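Local structure of microcin B17-processing protein McbC (Escherichia coli, 6GRI) at the interface of chains A and B and the interface of chains C and B. The protein is the oxidoreductase subunit of the microcin B17 synthetase McbBCD, a nitroreductase-family enzyme needed to process the inactive McbA precursor into the active peptide. Sequence-based numbering; all coordinates share one arbitrary frame. Chains: chain A/B, Microcin B17-processing protein McbC; chain C, Microcin B17-processing protein McbB.

Contact 1: the interface of chains A and B. Residues chain A 211-212, 215-216, 218; chain B 121, 212-213, 215-216.
The phenol ring of A:Tyr218 reaches across to helix 204-228 of chain B. This is a helix-helix contact at the two-fold axis of a nitroreductase-type homodimer. One face of the ring lies over A:Gly215 CA of its own helix, which sits 3.6 Å above the ring plane and toward the rim. Its two outer ring carbons meet chain B. Ring atom CE2 is 3.9 Å from B:Met212 CB, and CE1 is 4.1 Å from B:Ser216 CB. The B:Met212 side chain crosses that of A:Tyr218 at about a right angle. The phenol oxygen OH points toward B:Glu213 N but stays 3.6 Å from it, too far for a hydrogen bond. At the crossing two glycines face each other, with A:Gly215 CA 4.6 Å from B:Gly215 CA. Having no side chains, they let the backbones approach closely. A:Ser216 CB lies 3.8 Å from the carbonyl oxygen B:Gly215 O, and B:Ser216 makes the twin contact with A:Gly215. The B:Ser216 hydroxyl turns back into its own helix, with OG between the backbone N and the carbonyl carbon (chi1 74°). From there OG donates to B:Glu213 O at 2.6 Å, meeting a carbonyl lone pair in plane.

Contact 2: the interface of chains A and B. Residues chain A 101, 104-105, 152, 157-158; chain B 71-74, 76-77.
B:Ile72 N donates to the carbonyl A:Gln157 O at 3.0 Å (155° at H), beside an antiparallel bridge that pairs A:Ala158 with B:Asn71. The B:Ile72 side chain then points into chain A, and its two branches part there. Its CG2 methyl, anti to the backbone N, packs on the aliphatic stem of A:Glu101, 3.4 Å from CG. The same CG2 also meets the A:Val105 methyl CG2 at 3.5 Å. Its other branch ends in CD1, which touches A:Tyr152 CE1 at 3.8 Å and lies near the tip of A:Leu104. A:Val105 CG1 meets B:Asn77, 3.6 Å from its CB. The two methyls of A:Val105 thus face different chain B residues: CG1 B:Asn77, CG2 B:Ile72. The extended A:Glu101 chain passes over the imidazole of B:His76, with CB above the ring centre. Its carboxylate stands nearly upright to the ring, the planes 83° apart. OE1 faces the CE1 carbon between the two ring nitrogens and lies 3.7 Å from both B:His76 ND1 and NE2; the contact is not a salt bridge. A weak bond from ND1 to B:Ser73 O, at the ring edge, may steady the imidazole. Chain B supplies the stretch from strand 70-71 through 3-10 helix 74-76 to B:Asn77. It lies against helix 97-108 of chain A and the turn joining strands 149-153 and 158-163.

Contact 3: the interface of chains C and B. Residues chain C 95, 251-254, 257, 261, 266-267; chain B 38, 41-42.
B:Arg41 of McbC runs along McbB to the C-terminal end of helix 236-254. This is the McbC-McbB interface of the synthetase, where a 3-10 helix and short strand of McbC dock on McbB. The arginine CB starts beside C:Ser257, 4.1 Å from OG. CG and CD pass the ring of C:Phe266, with CD 3.6 Å from CZ. The chain bends at chi3 (60°), which turns the guanidinium toward the helix end. There C:Leu253 O lies over one guanidinium face, toward its rim, 3.4 Å from NE. The tip NH1 donates to C:Glu252 O at 2.5 Å, from above the carbonyl plane, and weakly to C:Gln251 O. NH2 lies near the backbone of C:Thr254. Carbonyls at a helix C-terminus would be expected to suit a positive charge. C:Phe266 also sets its edge on the face of B:Phe38, the planes 59° apart. Its CE2 stands 3.3 Å above the centre of that ring. B:Thr42 CG2 lies over a face of the C:Phe266 ring, 3.8 Å from the centroid. C:Trp95 CH2 touches the far tip of B:Phe38. Backbone pairing adds a short parallel bridge between C:Ser261 and B:Thr42, where C:Ser261 N donates to B:Arg41 O. Within McbC, the B:Thr42 hydroxyl OG1 donates to B:Phe38 O at 2.7 Å.

Contact 1: the interface of chains A and B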
ATOM      1  N   LEU A 211       9.013 -14.213   8.192  1.00 46.36           N
ATOM      2  CA  LEU A 211       8.476 -13.892   9.520  1.00 48.52           C
ATOM      3  C   LEU A 211       8.070 -15.142  10.345  1.00 51.21           C
ATOM      4  O   LEU A 211       8.251 -15.149  11.558  1.00 50.39           O
ATOM      5  CB  LEU A 211       7.302 -12.912   9.415  1.00 49.80           C
ATOM      6  CG  LEU A 211       7.593 -11.405   9.441  1.00 55.38           C
ATOM      7  CD1 LEU A 211       8.690 -10.955   8.472  1.00 55.60           C
ATOM      8  CD2 LEU A 211       6.288 -10.658   9.179  1.00 55.08           C
ATOM      9  N   MET A 212       7.535 -16.182   9.694  1.00 50.91           N
ATOM     10  CA  MET A 212       7.244 -17.453  10.376  1.00 56.59           C
ATOM     11  C   MET A 212       8.524 -18.210  10.750  1.00 59.09           C
ATOM     12  O   MET A 212       8.618 -18.775  11.840  1.00 58.64           O
ATOM     13  CB  MET A 212       6.350 -18.351   9.519  1.00 61.44           C
ATOM     14  CG  MET A 212       4.947 -17.808   9.300  1.00 61.13           C
ATOM     15  SD  MET A 212       3.947 -18.919   8.304  1.00 62.27           S
ATOM     16  CE  MET A 212       4.765 -18.869   6.722  1.00 62.24           C
ATOM     17  N   GLY A 215       9.920 -17.125  14.098  1.00 52.49           N
ATOM     18  CA  GLY A 215       9.278 -17.708  15.254  1.00 51.69           C
ATOM     19  C   GLY A 215       9.752 -19.107  15.541  1.00 55.96           C
ATOM     20  O   GLY A 215       9.899 -19.470  16.718  1.00 58.22           O
ATOM     21  N   SER A 216       9.992 -19.896  14.483  1.00 55.91           N
ATOM     22  CA  SER A 216      10.591 -21.234  14.644  1.00 56.98           C
ATOM     23  C   SER A 216      11.921 -21.110  15.376  1.00 58.88           C
ATOM     24  O   SER A 216      12.241 -21.916  16.248  1.00 62.17           O
ATOM     25  CB  SER A 216      10.775 -21.961  13.297  1.00 57.28           C
ATOM     26  OG  SER A 216      11.847 -21.450  12.521  1.00 57.58           O
ATOM     27  N   TYR A 218      13.098 -18.443  17.477  1.00 62.40           N
ATOM     28  CA  TYR A 218      12.959 -18.033  18.884  1.00 62.38           C
ATOM     29  C   TYR A 218      12.300 -19.088  19.747  1.00 63.70           C
ATOM     30  O   TYR A 218      12.509 -19.090  20.957  1.00 66.43           O
ATOM     31  CB  TYR A 218      12.316 -16.631  19.073  1.00 63.65           C
ATOM     32  CG  TYR A 218      10.814 -16.437  18.867  1.00 64.44           C
ATOM     33  CD1 TYR A 218       9.863 -17.215  19.553  1.00 67.04           C
ATOM     34  CD2 TYR A 218      10.339 -15.394  18.064  1.00 61.09           C
ATOM     35  CE1 TYR A 218       8.506 -17.002  19.387  1.00 67.15           C
ATOM     36  CE2 TYR A 218       8.975 -15.178  17.895  1.00 62.67           C
ATOM     37  CZ  TYR A 218       8.064 -15.989  18.558  1.00 65.05           C
ATOM     38  OH  TYR A 218       6.708 -15.806  18.409  1.00 72.21           O
TER
ATOM     39  N   PRO B 121       5.022 -19.015  23.334  1.00 66.96           N
ATOM     40  CA  PRO B 121       4.562 -17.706  23.782  1.00 66.85           C
ATOM     41  C   PRO B 121       3.884 -16.896  22.668  1.00 65.32           C
ATOM     42  O   PRO B 121       4.064 -17.179  21.468  1.00 67.78           O
ATOM     43  CB  PRO B 121       5.857 -17.039  24.236  1.00 65.81           C
ATOM     44  CG  PRO B 121       6.897 -17.617  23.332  1.00 66.05           C
ATOM     45  CD  PRO B 121       6.409 -18.953  22.843  1.00 66.09           C
ATOM     46  N   MET B 212       5.032 -14.622  13.172  1.00 50.91           N
ATOM     47  CA  MET B 212       6.111 -15.283  13.924  1.00 56.59           C
ATOM     48  C   MET B 212       5.570 -16.338  14.895  1.00 59.09           C
ATOM     49  O   MET B 212       6.148 -17.418  15.026  1.00 58.64           O
ATOM     50  CB  MET B 212       6.955 -14.265  14.691  1.00 61.44           C
ATOM     51  CG  MET B 212       7.751 -13.319  13.806  1.00 61.13           C
ATOM     52  SD  MET B 212       8.734 -12.166  14.770  1.00 62.27           S
ATOM     53  CE  MET B 212       7.493 -11.178  15.582  1.00 62.24           C
ATOM     54  N   GLU B 213       4.466 -16.029  15.573  1.00 58.61           N
ATOM     55  CA  GLU B 213       3.777 -17.018  16.396  1.00 58.43           C
ATOM     56  C   GLU B 213       3.486 -18.305  15.607  1.00 55.40           C
ATOM     57  O   GLU B 213       3.672 -19.417  16.121  1.00 51.83           O
ATOM     58  CB  GLU B 213       2.484 -16.438  16.963  1.00 61.63           C
ATOM     59  CG  GLU B 213       1.717 -17.387  17.878  1.00 68.50           C
ATOM     60  CD  GLU B 213       0.483 -16.746  18.481  1.00 70.10           C
ATOM     61  OE1 GLU B 213       0.647 -15.716  19.175  1.00 66.06           O
ATOM     62  OE2 GLU B 213      -0.639 -17.270  18.252  1.00 68.02           O
ATOM     63  N   GLY B 215       5.110 -19.718  13.250  1.00 52.49           N
ATOM     64  CA  GLY B 215       6.312 -20.507  13.112  1.00 51.69           C
ATOM     65  C   GLY B 215       6.696 -21.211  14.387  1.00 55.96           C
ATOM     66  O   GLY B 215       7.165 -22.357  14.331  1.00 58.22           O
ATOM     67  N   SER B 216       6.504 -20.540  15.532  1.00 55.91           N
ATOM     68  CA  SER B 216       6.714 -21.184  16.843  1.00 56.98           C
ATOM     69  C   SER B 216       5.841 -22.428  16.943  1.00 58.88           C
ATOM     70  O   SER B 216       6.273 -23.467  17.440  1.00 62.17           O
ATOM     71  CB  SER B 216       6.436 -20.227  18.018  1.00 57.28           C
ATOM     72  OG  SER B 216       5.055 -19.981  18.233  1.00 57.58           O
TER

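Contact 2: the interface of chains A and B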
ATOM      1  N   GLU A 101      27.056 -20.305  24.453  1.00 85.54           N
ATOM      2  CA  GLU A 101      27.438 -21.234  23.380  1.00 85.53           C
ATOM      3  C   GLU A 101      26.499 -22.446  23.254  1.00 85.46           C
ATOM      4  O   GLU A 101      26.233 -22.901  22.140  1.00 83.83           O
ATOM      5  CB  GLU A 101      28.893 -21.690  23.553  1.00 89.25           C
ATOM      6  CG  GLU A 101      29.908 -20.613  23.190  1.00 90.53           C
ATOM      7  CD  GLU A 101      31.348 -20.985  23.519  1.00 93.56           C
ATOM      8  OE1 GLU A 101      31.701 -22.181  23.457  1.00 98.64           O
ATOM      9  OE2 GLU A 101      32.137 -20.070  23.839  1.00 94.43           O
ATOM     10  N   LEU A 104      23.211 -21.187  21.531  1.00 82.14           N
ATOM     11  CA  LEU A 104      23.361 -20.918  20.091  1.00 77.97           C
ATOM     12  C   LEU A 104      23.534 -22.186  19.274  1.00 74.10           C
ATOM     13  O   LEU A 104      22.962 -22.311  18.201  1.00 72.80           O
ATOM     14  CB  LEU A 104      24.548 -19.990  19.814  1.00 79.05           C
ATOM     15  CG  LEU A 104      24.560 -18.590  20.437  1.00 79.67           C
ATOM     16  CD1 LEU A 104      25.939 -17.974  20.260  1.00 83.01           C
ATOM     17  CD2 LEU A 104      23.485 -17.693  19.847  1.00 76.62           C
ATOM     18  N   VAL A 105      24.333 -23.112  19.782  1.00 75.42           N
ATOM     19  CA  VAL A 105      24.620 -24.351  19.066  1.00 81.30           C
ATOM     20  C   VAL A 105      23.359 -25.227  18.985  1.00 79.16           C
ATOM     21  O   VAL A 105      23.010 -25.716  17.910  1.00 76.93           O
ATOM     22  CB  VAL A 105      25.828 -25.114  19.708  1.00 87.15           C
ATOM     23  CG1 VAL A 105      26.018 -26.504  19.106  1.00 87.97           C
ATOM     24  CG2 VAL A 105      27.110 -24.309  19.542  1.00 87.13           C
ATOM     25  N   TYR A 152      25.822 -14.474  14.685  1.00 66.60           N
ATOM     26  CA  TYR A 152      26.023 -15.922  14.753  1.00 66.25           C
ATOM     27  C   TYR A 152      25.906 -16.561  13.374  1.00 65.63           C
ATOM     28  O   TYR A 152      24.974 -16.288  12.630  1.00 65.96           O
ATOM     29  CB  TYR A 152      25.045 -16.594  15.722  1.00 66.52           C
ATOM     30  CG  TYR A 152      25.311 -18.076  15.863  1.00 68.65           C
ATOM     31  CD1 TYR A 152      26.556 -18.540  16.294  1.00 70.57           C
ATOM     32  CD2 TYR A 152      24.339 -19.023  15.542  1.00 68.47           C
ATOM     33  CE1 TYR A 152      26.826 -19.896  16.404  1.00 70.28           C
ATOM     34  CE2 TYR A 152      24.600 -20.384  15.666  1.00 69.50           C
ATOM     35  CZ  TYR A 152      25.848 -20.812  16.088  1.00 69.61           C
ATOM     36  OH  TYR A 152      26.117 -22.154  16.203  1.00 72.70           O
ATOM     37  N   GLN A 157      29.206 -22.178  12.825  1.00 75.72           N
ATOM     38  CA  GLN A 157      29.141 -22.287  14.284  1.00 76.70           C
ATOM     39  C   GLN A 157      30.212 -21.409  14.909  1.00 77.13           C
ATOM     40  O   GLN A 157      31.100 -21.883  15.612  1.00 83.73           O
ATOM     41  CB  GLN A 157      29.203 -23.748  14.750  1.00 78.67           C
ATOM     42  CG  GLN A 157      28.021 -24.566  14.246  1.00 79.54           C
ATOM     43  CD  GLN A 157      27.886 -25.924  14.912  1.00 83.95           C
ATOM     44  OE1 GLN A 157      27.837 -26.033  16.140  1.00 90.62           O
ATOM     45  NE2 GLN A 157      27.797 -26.967  14.100  1.00 83.77           N
ATOM     46  N   ALA A 158      30.111 -20.116  14.602  1.00 74.92           N
ATOM     47  CA  ALA A 158      31.071 -19.116  15.052  1.00 73.81           C
ATOM     48  C   ALA A 158      30.414 -17.750  15.230  1.00 72.57           C
ATOM     49  O   ALA A 158      29.434 -17.426  14.557  1.00 64.90           O
ATOM     50  CB  ALA A 158      32.215 -19.013  14.066  1.00 72.56           C
TER
ATOM     51  N   ASN B  71      35.230 -19.327  16.977  1.00 75.05           N
ATOM     52  CA  ASN B  71      34.647 -20.659  16.810  1.00 77.28           C
ATOM     53  C   ASN B  71      34.048 -21.181  18.105  1.00 80.37           C
ATOM     54  O   ASN B  71      34.596 -20.930  19.180  1.00 78.58           O
ATOM     55  CB  ASN B  71      35.684 -21.661  16.303  1.00 78.52           C
ATOM     56  CG  ASN B  71      36.097 -21.399  14.874  1.00 77.02           C
ATOM     57  OD1 ASN B  71      35.286 -21.019  14.034  1.00 75.62           O
ATOM     58  ND2 ASN B  71      37.364 -21.611  14.590  1.00 78.72           N
ATOM     59  N   ILE B  72      32.926 -21.904  17.975  1.00 82.46           N
ATOM     60  CA  ILE B  72      32.214 -22.530  19.101  1.00 85.62           C
ATOM     61  C   ILE B  72      32.109 -24.042  18.854  1.00 88.97           C
ATOM     62  O   ILE B  72      31.618 -24.465  17.799  1.00 87.89           O
ATOM     63  CB  ILE B  72      30.789 -21.956  19.252  1.00 84.04           C
ATOM     64  CG1 ILE B  72      30.815 -20.436  19.447  1.00 83.58           C
ATOM     65  CG2 ILE B  72      30.073 -22.616  20.420  1.00 86.33           C
ATOM     66  CD1 ILE B  72      29.514 -19.763  19.040  1.00 83.57           C
ATOM     67  N   SER B  73      32.545 -24.849  19.827  1.00 92.22           N
ATOM     68  CA  SER B  73      32.613 -26.305  19.646  1.00 95.00           C
ATOM     69  C   SER B  73      31.233 -26.979  19.524  1.00 96.48           C
ATOM     70  O   SER B  73      30.258 -26.551  20.153  1.00 93.09           O
ATOM     71  CB  SER B  73      33.398 -26.950  20.786  1.00 94.81           C
ATOM     72  N   SER B  74      31.175 -28.038  18.711  1.00 98.99           N
ATOM     73  CA  SER B  74      29.998 -28.909  18.605  1.00 97.10           C
ATOM     74  C   SER B  74      29.909 -29.932  19.752  1.00100.46           C
ATOM     75  O   SER B  74      28.990 -30.754  19.781  1.00104.25           O
ATOM     76  CB  SER B  74      30.007 -29.646  17.265  1.00 97.38           C
ATOM     77  N   HIS B  76      29.298 -28.825  22.736  1.00 98.58           N
ATOM     78  CA  HIS B  76      28.184 -28.248  23.509  1.00100.11           C
ATOM     79  C   HIS B  76      26.787 -28.715  23.043  1.00 99.69           C
ATOM     80  O   HIS B  76      25.789 -28.461  23.732  1.00 97.65           O
ATOM     81  CB  HIS B  76      28.217 -26.714  23.448  1.00101.29           C
ATOM     82  CG  HIS B  76      29.417 -26.101  24.091  1.00106.65           C
ATOM     83  ND1 HIS B  76      30.519 -25.694  23.371  1.00111.61           N
ATOM     84  CD2 HIS B  76      29.687 -25.813  25.387  1.00112.78           C
ATOM     85  CE1 HIS B  76      31.421 -25.192  24.197  1.00114.63           C
ATOM     86  NE2 HIS B  76      30.940 -25.250  25.426  1.00113.36           N
ATOM     87  N   ASN B  77      26.708 -29.353  21.871  1.00 96.55           N
ATOM     88  CA  ASN B  77      25.431 -29.791  21.310  1.00 93.20           C
ATOM     89  C   ASN B  77      24.988 -31.092  21.970  1.00 92.07           C
ATOM     90  O   ASN B  77      25.746 -32.063  21.993  1.00 95.87           O
ATOM     91  CB  ASN B  77      25.543 -29.982  19.791  1.00 92.36           C
ATOM     92  CG  ASN B  77      24.200 -29.890  19.092  1.00 90.34           C
ATOM     93  OD1 ASN B  77      23.261 -30.595  19.448  1.00 93.08           O
ATOM     94  ND2 ASN B  77      24.103 -29.022  18.093  1.00 88.28           N
TER

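Contact 3: the interface of chains C and B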
ATOM      1  N   TRP C  95     -10.745 -24.948 -17.202  1.00 74.18           N
ATOM      2  CA  TRP C  95     -11.946 -24.581 -17.935  1.00 69.32           C
ATOM      3  C   TRP C  95     -11.916 -25.122 -19.366  1.00 70.63           C
ATOM      4  O   TRP C  95     -11.137 -24.666 -20.205  1.00 69.73           O
ATOM      5  CB  TRP C  95     -12.130 -23.069 -17.906  1.00 66.35           C
ATOM      6  CG  TRP C  95     -12.065 -22.520 -16.511  1.00 65.23           C
ATOM      7  CD1 TRP C  95     -12.916 -22.791 -15.483  1.00 62.53           C
ATOM      8  CD2 TRP C  95     -11.075 -21.630 -15.988  1.00 61.97           C
ATOM      9  NE1 TRP C  95     -12.526 -22.113 -14.353  1.00 59.00           N
ATOM     10  CE2 TRP C  95     -11.399 -21.392 -14.638  1.00 59.05           C
ATOM     11  CE3 TRP C  95      -9.952 -21.002 -16.535  1.00 60.47           C
ATOM     12  CZ2 TRP C  95     -10.636 -20.557 -13.823  1.00 61.21           C
ATOM     13  CZ3 TRP C  95      -9.190 -20.165 -15.726  1.00 61.54           C
ATOM     14  CH2 TRP C  95      -9.533 -19.953 -14.384  1.00 61.56           C
ATOM     15  N   GLN C 251      -5.775 -15.787 -23.176  1.00 61.32           N
ATOM     16  CA  GLN C 251      -4.639 -16.610 -23.581  1.00 63.32           C
ATOM     17  C   GLN C 251      -3.789 -17.074 -22.401  1.00 61.92           C
ATOM     18  O   GLN C 251      -3.365 -18.231 -22.368  1.00 63.49           O
ATOM     19  CB  GLN C 251      -3.777 -15.865 -24.596  1.00 65.12           C
ATOM     20  CG  GLN C 251      -2.660 -16.711 -25.183  1.00 65.37           C
ATOM     21  CD  GLN C 251      -1.926 -16.014 -26.301  1.00 67.02           C
ATOM     22  OE1 GLN C 251      -2.342 -14.950 -26.762  1.00 69.26           O
ATOM     23  NE2 GLN C 251      -0.819 -16.607 -26.742  1.00 63.43           N
ATOM     24  N   GLU C 252      -3.526 -16.172 -21.454  1.00 62.02           N
ATOM     25  CA  GLU C 252      -2.863 -16.534 -20.193  1.00 64.08           C
ATOM     26  C   GLU C 252      -3.627 -17.619 -19.462  1.00 62.63           C
ATOM     27  O   GLU C 252      -3.048 -18.594 -19.012  1.00 60.93           O
ATOM     28  CB  GLU C 252      -2.755 -15.333 -19.263  1.00 65.27           C
ATOM     29  CG  GLU C 252      -1.705 -14.329 -19.680  1.00 68.11           C
ATOM     30  CD  GLU C 252      -1.861 -12.988 -18.988  1.00 72.81           C
ATOM     31  OE1 GLU C 252      -2.510 -12.914 -17.919  1.00 71.49           O
ATOM     32  OE2 GLU C 252      -1.323 -11.996 -19.524  1.00 83.91           O
ATOM     33  N   LEU C 253      -4.936 -17.435 -19.356  1.00 65.89           N
ATOM     34  CA  LEU C 253      -5.778 -18.307 -18.552  1.00 64.88           C
ATOM     35  C   LEU C 253      -6.036 -19.639 -19.222  1.00 60.53           C
ATOM     36  O   LEU C 253      -5.892 -20.673 -18.578  1.00 62.12           O
ATOM     37  CB  LEU C 253      -7.108 -17.617 -18.211  1.00 65.32           C
ATOM     38  CG  LEU C 253      -6.961 -16.432 -17.245  1.00 64.03           C
ATOM     39  CD1 LEU C 253      -8.160 -15.494 -17.318  1.00 62.39           C
ATOM     40  CD2 LEU C 253      -6.738 -16.905 -15.812  1.00 61.82           C
ATOM     41  N   THR C 254      -6.412 -19.616 -20.499  1.00 60.22           N
ATOM     42  CA  THR C 254      -6.919 -20.830 -21.185  1.00 62.11           C
ATOM     43  C   THR C 254      -6.251 -21.182 -22.507  1.00 59.60           C
ATOM     44  O   THR C 254      -6.681 -22.135 -23.165  1.00 65.21           O
ATOM     45  CB  THR C 254      -8.435 -20.710 -21.485  1.00 59.60           C
ATOM     46  OG1 THR C 254      -8.651 -19.698 -22.478  1.00 59.04           O
ATOM     47  CG2 THR C 254      -9.208 -20.364 -20.229  1.00 60.08           C
ATOM     48  N   SER C 257       0.180 -20.588 -23.733  1.00 65.23           N
ATOM     49  CA  SER C 257       1.068 -19.823 -22.876  1.00 63.80           C
ATOM     50  C   SER C 257       2.278 -19.442 -23.684  1.00 61.79           C
ATOM     51  O   SER C 257       2.882 -20.297 -24.309  1.00 67.90           O
ATOM     52  CB  SER C 257       1.517 -20.657 -21.672  1.00 66.37           C
ATOM     53  OG  SER C 257       2.392 -19.917 -20.840  1.00 68.29           O
ATOM     54  N   SER C 261       3.071 -16.803 -16.042  1.00 57.39           N
ATOM     55  CA  SER C 261       2.751 -15.793 -15.041  1.00 60.49           C
ATOM     56  C   SER C 261       3.150 -16.342 -13.676  1.00 59.71           C
ATOM     57  O   SER C 261       3.009 -17.542 -13.424  1.00 60.01           O
ATOM     58  CB  SER C 261       1.248 -15.487 -15.042  1.00 63.31           C
ATOM     59  OG  SER C 261       0.689 -15.631 -16.333  1.00 67.06           O
ATOM     60  N   PHE C 266      -1.678 -14.512 -10.924  1.00 53.84           N
ATOM     61  CA  PHE C 266      -2.232 -15.220 -12.069  1.00 52.14           C
ATOM     62  C   PHE C 266      -3.728 -14.961 -12.203  1.00 51.65           C
ATOM     63  O   PHE C 266      -4.231 -14.783 -13.307  1.00 52.22           O
ATOM     64  CB  PHE C 266      -1.929 -16.712 -11.950  1.00 53.31           C
ATOM     65  CG  PHE C 266      -2.477 -17.532 -13.072  1.00 58.22           C
ATOM     66  CD1 PHE C 266      -2.030 -17.338 -14.373  1.00 59.15           C
ATOM     67  CD2 PHE C 266      -3.447 -18.507 -12.834  1.00 60.27           C
ATOM     68  CE1 PHE C 266      -2.544 -18.096 -15.415  1.00 59.37           C
ATOM     69  CE2 PHE C 266      -3.958 -19.268 -13.873  1.00 57.29           C
ATOM     70  CZ  PHE C 266      -3.508 -19.060 -15.164  1.00 57.40           C
ATOM     71  N   MET C 267      -4.412 -14.924 -11.066  1.00 55.80           N
ATOM     72  CA  MET C 267      -5.865 -14.755 -10.981  1.00 57.55           C
ATOM     73  C   MET C 267      -6.312 -13.292 -10.889  1.00 58.89           C
ATOM     74  O   MET C 267      -7.524 -13.011 -10.902  1.00 55.66           O
ATOM     75  CB  MET C 267      -6.374 -15.428  -9.701  1.00 62.08           C
ATOM     76  CG  MET C 267      -6.079 -16.905  -9.563  1.00 63.00           C
ATOM     77  SD  MET C 267      -7.526 -17.889  -9.941  1.00 68.81           S
ATOM     78  CE  MET C 267      -7.540 -17.738 -11.721  1.00 68.52           C
TER
ATOM     79  N   PHE B  38      -2.716 -25.234 -13.773  1.00 69.43           N
ATOM     80  CA  PHE B  38      -1.915 -24.046 -14.055  1.00 70.98           C
ATOM     81  C   PHE B  38      -0.395 -24.296 -14.066  1.00 69.00           C
ATOM     82  O   PHE B  38       0.372 -23.360 -14.271  1.00 67.36           O
ATOM     83  CB  PHE B  38      -2.238 -22.946 -13.034  1.00 69.41           C
ATOM     84  CG  PHE B  38      -3.703 -22.591 -12.932  1.00 67.49           C
ATOM     85  CD1 PHE B  38      -4.552 -22.644 -14.033  1.00 68.52           C
ATOM     86  CD2 PHE B  38      -4.223 -22.144 -11.721  1.00 66.65           C
ATOM     87  CE1 PHE B  38      -5.890 -22.293 -13.911  1.00 69.01           C
ATOM     88  CE2 PHE B  38      -5.558 -21.793 -11.600  1.00 65.98           C
ATOM     89  CZ  PHE B  38      -6.395 -21.871 -12.693  1.00 66.60           C
ATOM     90  N   ARG B  41       1.472 -23.127 -17.086  1.00 60.74           N
ATOM     91  CA  ARG B  41       1.292 -21.698 -17.405  1.00 60.08           C
ATOM     92  C   ARG B  41       1.603 -20.729 -16.241  1.00 58.07           C
ATOM     93  O   ARG B  41       1.327 -19.534 -16.329  1.00 56.57           O
ATOM     94  CB  ARG B  41      -0.109 -21.459 -17.970  1.00 60.77           C
ATOM     95  CG  ARG B  41      -1.254 -21.733 -17.010  1.00 60.84           C
ATOM     96  CD  ARG B  41      -2.615 -21.457 -17.656  1.00 62.23           C
ATOM     97  NE  ARG B  41      -2.897 -22.274 -18.853  1.00 62.35           N
ATOM     98  CZ  ARG B  41      -2.864 -21.860 -20.127  1.00 64.83           C
ATOM     99  NH1 ARG B  41      -2.549 -20.612 -20.481  1.00 65.44           N
ATOM    100  NH2 ARG B  41      -3.153 -22.725 -21.085  1.00 68.75           N
ATOM    101  N   THR B  42       2.189 -21.244 -15.165  1.00 57.88           N
ATOM    102  CA  THR B  42       2.633 -20.424 -14.057  1.00 56.67           C
ATOM    103  C   THR B  42       4.038 -20.872 -13.656  1.00 57.03           C
ATOM    104  O   THR B  42       4.526 -21.897 -14.133  1.00 58.68           O
ATOM    105  CB  THR B  42       1.668 -20.521 -12.836  1.00 56.67           C
ATOM    106  OG1 THR B  42       1.588 -21.867 -12.360  1.00 59.15           O
ATOM    107  CG2 THR B  42       0.270 -20.071 -13.198  1.00 58.08           C
TER

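Chain B takes part in all three contacts, but no residue is shared between them. Contact 1 and contact 2 belong to the same two-fold McbC dimer interface, and the centres of their C-alpha atoms are about 22 Å apart. Contact 1 uses helix 204-228 near the axis; contact 2 uses chain B residues 71-77 further out, and its twin exchanges the chains. Contact 3 joins McbB through residues 38-42 of chain B, about 34 Å from contact 1 and 48 Å from contact 2, centre to centre. At these contacts dimer and McbB use separate parts of McbC; the assembly holds two McbC and four McbB.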